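Local coordinates for protein pumilio homolog 23 (Arabidopsis thaliana, PDB 5WZJ) that binds a specific sequence in 18S rRNA through its pumilio repeats and probably regulates translation and mRNA stability, at residues I331-W344 with L366-C380. Sequence-based numbering, arbitrary orientation.
Sequences ISHARDQEQMGIMW and LIAVSQRLQSHENKC
R372 reaches the turn after helix 323-332 and grips two backbone carbonyls with one nitrogen: NH2 lies 2.7 Å from A334 O, within that carbonyl's plane, and 2.9 Å from S332 O, where it sits above the plane. A water joins R372 NE to S332 O as well. The bend at chi3 (78°) swings the guanidinium onto these acceptors.

Deeper in, M340 is a knob among L366, V369, S370 and L373; with CG anti to the backbone N (chi1 -177°), its CE comes 3.5 Å from S370 CB and also meets C380 SG. V369 answers as a knob among I331, S332, M340 and M343.

At the far end K379 CD lies over the six-membered ring of W344, 4.0 Å from its centroid, while H376 meets the indole obliquely, planes at 51°. A serine in place of W344 would probably leave K379 and H376 without their packing surface and open a gap beside C380. S375 OG, 2.7 Å from H376 ND1, helps fix the imidazole.

At the end of the turn, D336 OD1 caps Q339 N in a capping box whose return bond is weak. Segment 331-344 lies in Pumilio repeat 6; near-antiparallel packing of 337-344 on 366-373 is consistent with helix stacking in the right-handed PUF superhelix.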
loop_
_atom_site.group_PDB
_atom_site.type_symbol
_atom_site.label_atom_id
_atom_site.label_comp_id
_atom_site.label_asym_id
_atom_site.label_seq_id
_atom_site.Cartn_x
_atom_site.Cartn_y
_atom_site.Cartn_z
ATOM N N ILE A 331 -8.810 1.079 -13.990
ATOM C CA ILE A 331 -7.796 1.239 -15.031
ATOM C C ILE A 331 -6.669 0.230 -14.836
ATOM O O ILE A 331 -6.280 -0.488 -15.770
ATOM C CB ILE A 331 -7.258 2.682 -15.033
ATOM C CG1 ILE A 331 -8.341 3.679 -15.461
ATOM C CG2 ILE A 331 -6.046 2.798 -15.962
ATOM C CD1 ILE A 331 -7.944 5.133 -15.223
ATOM N N SER A 332 -6.137 0.156 -13.612
ATOM C CA SER A 332 -4.945 -0.648 -13.338
ATOM C C SER A 332 -5.168 -2.121 -13.623
ATOM O O SER A 332 -4.202 -2.856 -13.853
ATOM C CB SER A 332 -4.519 -0.498 -11.874
ATOM O OG SER A 332 -4.300 0.852 -11.551
ATOM N N HIS A 333 -6.420 -2.580 -13.583
ATOM C CA HIS A 333 -6.712 -3.997 -13.754
ATOM C C HIS A 333 -7.434 -4.301 -15.058
ATOM O O HIS A 333 -7.981 -5.396 -15.213
ATOM C CB HIS A 333 -7.497 -4.505 -12.542
ATOM C CG HIS A 333 -6.683 -4.490 -11.291
ATOM N ND1 HIS A 333 -6.577 -3.376 -10.487
ATOM C CD2 HIS A 333 -5.876 -5.429 -10.744
ATOM C CE1 HIS A 333 -5.757 -3.635 -9.484
ATOM N NE2 HIS A 333 -5.315 -4.872 -9.618
ATOM N N ALA A 334 -7.423 -3.368 -16.012
ATOM C CA ALA A 334 -7.994 -3.646 -17.324
ATOM C C ALA A 334 -7.289 -4.840 -17.967
ATOM O O ALA A 334 -6.115 -5.111 -17.709
ATOM C CB ALA A 334 -7.894 -2.413 -18.225
ATOM N N ARG A 335 -8.035 -5.576 -18.792
ATOM C CA ARG A 335 -7.593 -6.881 -19.266
ATOM C C ARG A 335 -7.105 -6.895 -20.711
ATOM O O ARG A 335 -6.200 -7.666 -21.026
ATOM C CB ARG A 335 -8.720 -7.915 -19.118
ATOM C CG ARG A 335 -9.092 -8.290 -17.675
ATOM C CD ARG A 335 -7.852 -8.630 -16.855
ATOM N NE ARG A 335 -8.126 -9.612 -15.802
ATOM C CZ ARG A 335 -8.617 -9.315 -14.598
ATOM N NH1 ARG A 335 -8.908 -8.043 -14.268
ATOM N NH2 ARG A 335 -8.825 -10.294 -13.720
ATOM N N ASP A 336 -7.661 -6.069 -21.595
ATOM C CA ASP A 336 -7.370 -6.212 -23.018
ATOM C C ASP A 336 -7.334 -4.846 -23.694
ATOM O O ASP A 336 -7.636 -3.807 -23.093
ATOM C CB ASP A 336 -8.385 -7.145 -23.704
ATOM C CG ASP A 336 -9.827 -6.675 -23.564
ATOM O OD1 ASP A 336 -10.104 -5.464 -23.695
ATOM O OD2 ASP A 336 -10.703 -7.534 -23.336
ATOM N N GLN A 337 -6.983 -4.870 -24.978
ATOM C CA GLN A 337 -6.769 -3.635 -25.713
ATOM C C GLN A 337 -8.077 -2.941 -26.059
ATOM O O GLN A 337 -8.090 -1.718 -26.240
ATOM C CB GLN A 337 -5.944 -3.930 -26.966
ATOM C CG GLN A 337 -4.687 -4.734 -26.633
ATOM C CD GLN A 337 -3.767 -4.956 -27.822
ATOM O OE1 GLN A 337 -4.220 -5.074 -28.962
ATOM N NE2 GLN A 337 -2.463 -5.014 -27.557
ATOM N N GLU A 338 -9.185 -3.685 -26.148
ATOM C CA GLU A 338 -10.460 -3.023 -26.402
ATOM C C GLU A 338 -10.840 -2.131 -25.228
ATOM O O GLU A 338 -11.296 -0.996 -25.416
ATOM C CB GLU A 338 -11.561 -4.045 -26.681
ATOM C CG GLU A 338 -12.903 -3.391 -27.011
ATOM C CD GLU A 338 -14.087 -4.362 -27.013
ATOM O OE1 GLU A 338 -13.876 -5.596 -27.050
ATOM O OE2 GLU A 338 -15.240 -3.882 -26.975
ATOM N N GLN A 339 -10.634 -2.621 -24.005
ATOM C CA GLN A 339 -10.874 -1.795 -22.828
ATOM C C GLN A 339 -9.936 -0.596 -22.800
ATOM O O GLN A 339 -10.355 0.522 -22.479
ATOM C CB GLN A 339 -10.719 -2.642 -21.558
ATOM C CG GLN A 339 -11.853 -3.654 -21.379
ATOM C CD GLN A 339 -11.554 -4.691 -20.322
ATOM O OE1 GLN A 339 -10.408 -4.847 -19.879
ATOM N NE2 GLN A 339 -12.587 -5.415 -19.908
ATOM N N MET A 340 -8.664 -0.805 -23.141
ATOM C CA MET A 340 -7.737 0.319 -23.195
ATOM C C MET A 340 -8.244 1.410 -24.133
ATOM O O MET A 340 -8.161 2.600 -23.813
ATOM C CB MET A 340 -6.356 -0.156 -23.631
ATOM C CG MET A 340 -5.332 0.954 -23.625
ATOM S SD MET A 340 -4.907 1.423 -21.933
ATOM C CE MET A 340 -4.281 3.084 -22.214
ATOM N N GLY A 341 -8.790 1.020 -25.289
ATOM C CA GLY A 341 -9.326 2.004 -26.215
ATOM C C GLY A 341 -10.521 2.748 -25.654
ATOM O O GLY A 341 -10.650 3.961 -25.830
ATOM N N ILE A 342 -11.411 2.038 -24.961
ATOM C CA ILE A 342 -12.558 2.710 -24.357
ATOM C C ILE A 342 -12.092 3.681 -23.280
ATOM O O ILE A 342 -12.570 4.819 -23.198
ATOM C CB ILE A 342 -13.560 1.676 -23.811
ATOM C CG1 ILE A 342 -14.284 0.998 -24.974
ATOM C CG2 ILE A 342 -14.550 2.332 -22.876
ATOM C CD1 ILE A 342 -14.909 -0.330 -24.619
ATOM N N MET A 343 -11.128 3.266 -22.460
ATOM C CA MET A 343 -10.649 4.161 -21.415
ATOM C C MET A 343 -9.952 5.378 -22.013
ATOM O O MET A 343 -10.103 6.495 -21.509
ATOM C CB MET A 343 -9.720 3.408 -20.463
ATOM C CG MET A 343 -10.430 2.291 -19.679
ATOM S SD MET A 343 -9.344 1.549 -18.456
ATOM C CE MET A 343 -8.003 0.953 -19.490
ATOM N N TRP A 344 -9.192 5.189 -23.091
ATOM C CA TRP A 344 -8.494 6.328 -23.678
ATOM C C TRP A 344 -9.479 7.331 -24.265
ATOM O O TRP A 344 -9.314 8.542 -24.091
ATOM C CB TRP A 344 -7.501 5.851 -24.740
ATOM C CG TRP A 344 -6.601 6.936 -25.238
ATOM C CD1 TRP A 344 -5.462 7.404 -24.644
ATOM C CD2 TRP A 344 -6.764 7.685 -26.440
ATOM N NE1 TRP A 344 -4.906 8.408 -25.408
ATOM C CE2 TRP A 344 -5.692 8.599 -26.515
ATOM C CE3 TRP A 344 -7.718 7.676 -27.459
ATOM C CZ2 TRP A 344 -5.551 9.492 -27.569
ATOM C CZ3 TRP A 344 -7.576 8.555 -28.501
ATOM C CH2 TRP A 344 -6.501 9.455 -28.553
ATOM N N LEU A 366 -3.657 5.353 -16.080
ATOM C CA LEU A 366 -3.902 5.063 -17.490
ATOM C C LEU A 366 -2.591 4.932 -18.255
ATOM O O LEU A 366 -2.416 4.002 -19.056
ATOM C CB LEU A 366 -4.786 6.148 -18.105
ATOM C CG LEU A 366 -5.340 5.827 -19.489
ATOM C CD1 LEU A 366 -6.210 4.571 -19.444
ATOM C CD2 LEU A 366 -6.126 7.012 -20.068
ATOM N N ILE A 367 -1.649 5.831 -17.994
ATOM C CA ILE A 367 -0.347 5.751 -18.647
ATOM C C ILE A 367 0.352 4.441 -18.296
ATOM O O ILE A 367 0.918 3.770 -19.167
ATOM C CB ILE A 367 0.507 6.973 -18.266
ATOM C CG1 ILE A 367 -0.134 8.251 -18.829
ATOM C CG2 ILE A 367 1.930 6.799 -18.772
ATOM C CD1 ILE A 367 0.527 9.519 -18.361
ATOM N N ALA A 368 0.300 4.042 -17.023
ATOM C CA ALA A 368 1.005 2.833 -16.605
ATOM C C ALA A 368 0.414 1.586 -17.249
ATOM O O ALA A 368 1.150 0.664 -17.622
ATOM C CB ALA A 368 0.973 2.707 -15.081
ATOM N N VAL A 369 -0.914 1.529 -17.383
ATOM C CA VAL A 369 -1.523 0.329 -17.940
ATOM C C VAL A 369 -1.372 0.266 -19.456
ATOM O O VAL A 369 -1.400 -0.831 -20.020
ATOM C CB VAL A 369 -3.001 0.219 -17.526
ATOM C CG1 VAL A 369 -3.884 1.066 -18.433
ATOM C CG2 VAL A 369 -3.443 -1.237 -17.544
ATOM N N SER A 370 -1.218 1.408 -20.143
ATOM C CA SER A 370 -0.874 1.347 -21.563
ATOM C C SER A 370 0.426 0.581 -21.756
ATOM O O SER A 370 0.551 -0.252 -22.666
ATOM C CB SER A 370 -0.755 2.756 -22.152
ATOM O OG SER A 370 0.562 3.250 -22.032
ATOM N N GLN A 371 1.387 0.822 -20.868
ATOM C CA GLN A 371 2.666 0.130 -20.913
ATOM C C GLN A 371 2.491 -1.369 -20.715
ATOM O O GLN A 371 3.112 -2.173 -21.419
ATOM C CB GLN A 371 3.566 0.726 -19.842
ATOM C CG GLN A 371 5.010 0.414 -19.937
ATOM C CD GLN A 371 5.764 1.177 -18.880
ATOM O OE1 GLN A 371 6.210 0.605 -17.886
ATOM N NE2 GLN A 371 5.874 2.489 -19.065
ATOM N N ARG A 372 1.634 -1.767 -19.771
ATOM C CA ARG A 372 1.458 -3.187 -19.492
ATOM C C ARG A 372 0.647 -3.873 -20.581
ATOM O O ARG A 372 0.957 -5.001 -20.980
ATOM C CB ARG A 372 0.788 -3.384 -18.129
ATOM C CG ARG A 372 0.261 -4.796 -17.921
ATOM C CD ARG A 372 -0.232 -5.044 -16.495
ATOM N NE ARG A 372 -1.554 -4.484 -16.222
ATOM C CZ ARG A 372 -2.700 -5.027 -16.621
ATOM N NH1 ARG A 372 -2.690 -6.141 -17.336
ATOM N NH2 ARG A 372 -3.866 -4.457 -16.303
ATOM N N LEU A 373 -0.406 -3.223 -21.062
ATOM C CA LEU A 373 -1.209 -3.824 -22.112
ATOM C C LEU A 373 -0.614 -3.618 -23.502
ATOM O O LEU A 373 -1.139 -4.187 -24.467
ATOM C CB LEU A 373 -2.628 -3.263 -22.071
ATOM C CG LEU A 373 -3.477 -3.595 -20.847
ATOM C CD1 LEU A 373 -4.746 -2.769 -20.874
ATOM C CD2 LEU A 373 -3.813 -5.068 -20.844
ATOM N N GLN A 374 0.449 -2.824 -23.620
ATOM C CA GLN A 374 1.108 -2.533 -24.895
ATOM C C GLN A 374 0.112 -1.977 -25.914
ATOM O O GLN A 374 -0.035 -2.476 -27.027
ATOM C CB GLN A 374 1.818 -3.777 -25.432
ATOM C CG GLN A 374 2.960 -4.258 -24.546
ATOM C CD GLN A 374 3.327 -5.710 -24.808
ATOM O OE1 GLN A 374 2.969 -6.275 -25.842
ATOM N NE2 GLN A 374 4.033 -6.326 -23.863
ATOM N N SER A 375 -0.571 -0.906 -25.515
ATOM C CA SER A 375 -1.591 -0.314 -26.362
ATOM C C SER A 375 -1.728 1.163 -26.017
ATOM O O SER A 375 -1.720 1.527 -24.840
ATOM C CB SER A 375 -2.932 -1.052 -26.184
ATOM O OG SER A 375 -3.961 -0.443 -26.936
ATOM N N HIS A 376 -1.853 2.008 -27.044
ATOM C CA HIS A 376 -2.030 3.453 -26.871
ATOM C C HIS A 376 -0.865 4.097 -26.121
ATOM O O HIS A 376 -1.032 5.168 -25.520
ATOM C CB HIS A 376 -3.342 3.784 -26.139
ATOM C CG HIS A 376 -4.576 3.378 -26.886
ATOM N ND1 HIS A 376 -4.861 2.063 -27.190
ATOM C CD2 HIS A 376 -5.595 4.114 -27.392
ATOM C CE1 HIS A 376 -6.008 2.006 -27.847
ATOM N NE2 HIS A 376 -6.476 3.236 -27.979
ATOM N N GLU A 377 0.309 3.461 -26.131
ATOM C CA GLU A 377 1.453 3.996 -25.397
ATOM C C GLU A 377 1.805 5.397 -25.881
ATOM O O GLU A 377 1.875 6.349 -25.093
ATOM C CB GLU A 377 2.657 3.068 -25.549
ATOM C CG GLU A 377 2.426 1.637 -25.133
ATOM C CD GLU A 377 2.347 0.710 -26.327
ATOM O OE1 GLU A 377 1.574 1.006 -27.269
ATOM O OE2 GLU A 377 3.071 -0.306 -26.330
ATOM N N ASN A 378 2.034 5.540 -27.187
ATOM C CA ASN A 378 2.400 6.844 -27.726
ATOM C C ASN A 378 1.273 7.845 -27.529
ATOM O O ASN A 378 1.518 9.006 -27.180
ATOM C CB ASN A 378 2.769 6.719 -29.207
ATOM C CG ASN A 378 3.507 7.935 -29.724
ATOM O OD1 ASN A 378 4.616 8.239 -29.277
ATOM N ND2 ASN A 378 2.903 8.637 -30.673
ATOM N N LYS A 379 0.024 7.407 -27.725
ATOM C CA LYS A 379 -1.109 8.311 -27.533
ATOM C C LYS A 379 -1.184 8.822 -26.095
ATOM O O LYS A 379 -1.530 9.986 -25.860
ATOM C CB LYS A 379 -2.414 7.607 -27.921
ATOM C CG LYS A 379 -2.685 7.569 -29.424
ATOM C CD LYS A 379 -3.877 6.663 -29.711
ATOM C CE LYS A 379 -4.060 6.403 -31.198
ATOM N NZ LYS A 379 -4.791 7.512 -31.852
ATOM N N CYS A 380 -0.893 7.959 -25.115
ATOM C CA CYS A 380 -0.922 8.396 -23.721
ATOM C C CYS A 380 0.195 9.392 -23.423
ATOM O O CYS A 380 -0.031 10.418 -22.768
ATOM C CB CYS A 380 -0.822 7.187 -22.791
ATOM S SG CYS A 380 -2.395 6.275 -22.680
HETATM O O HOH W 1 -1.368 -1.974 -14.554
#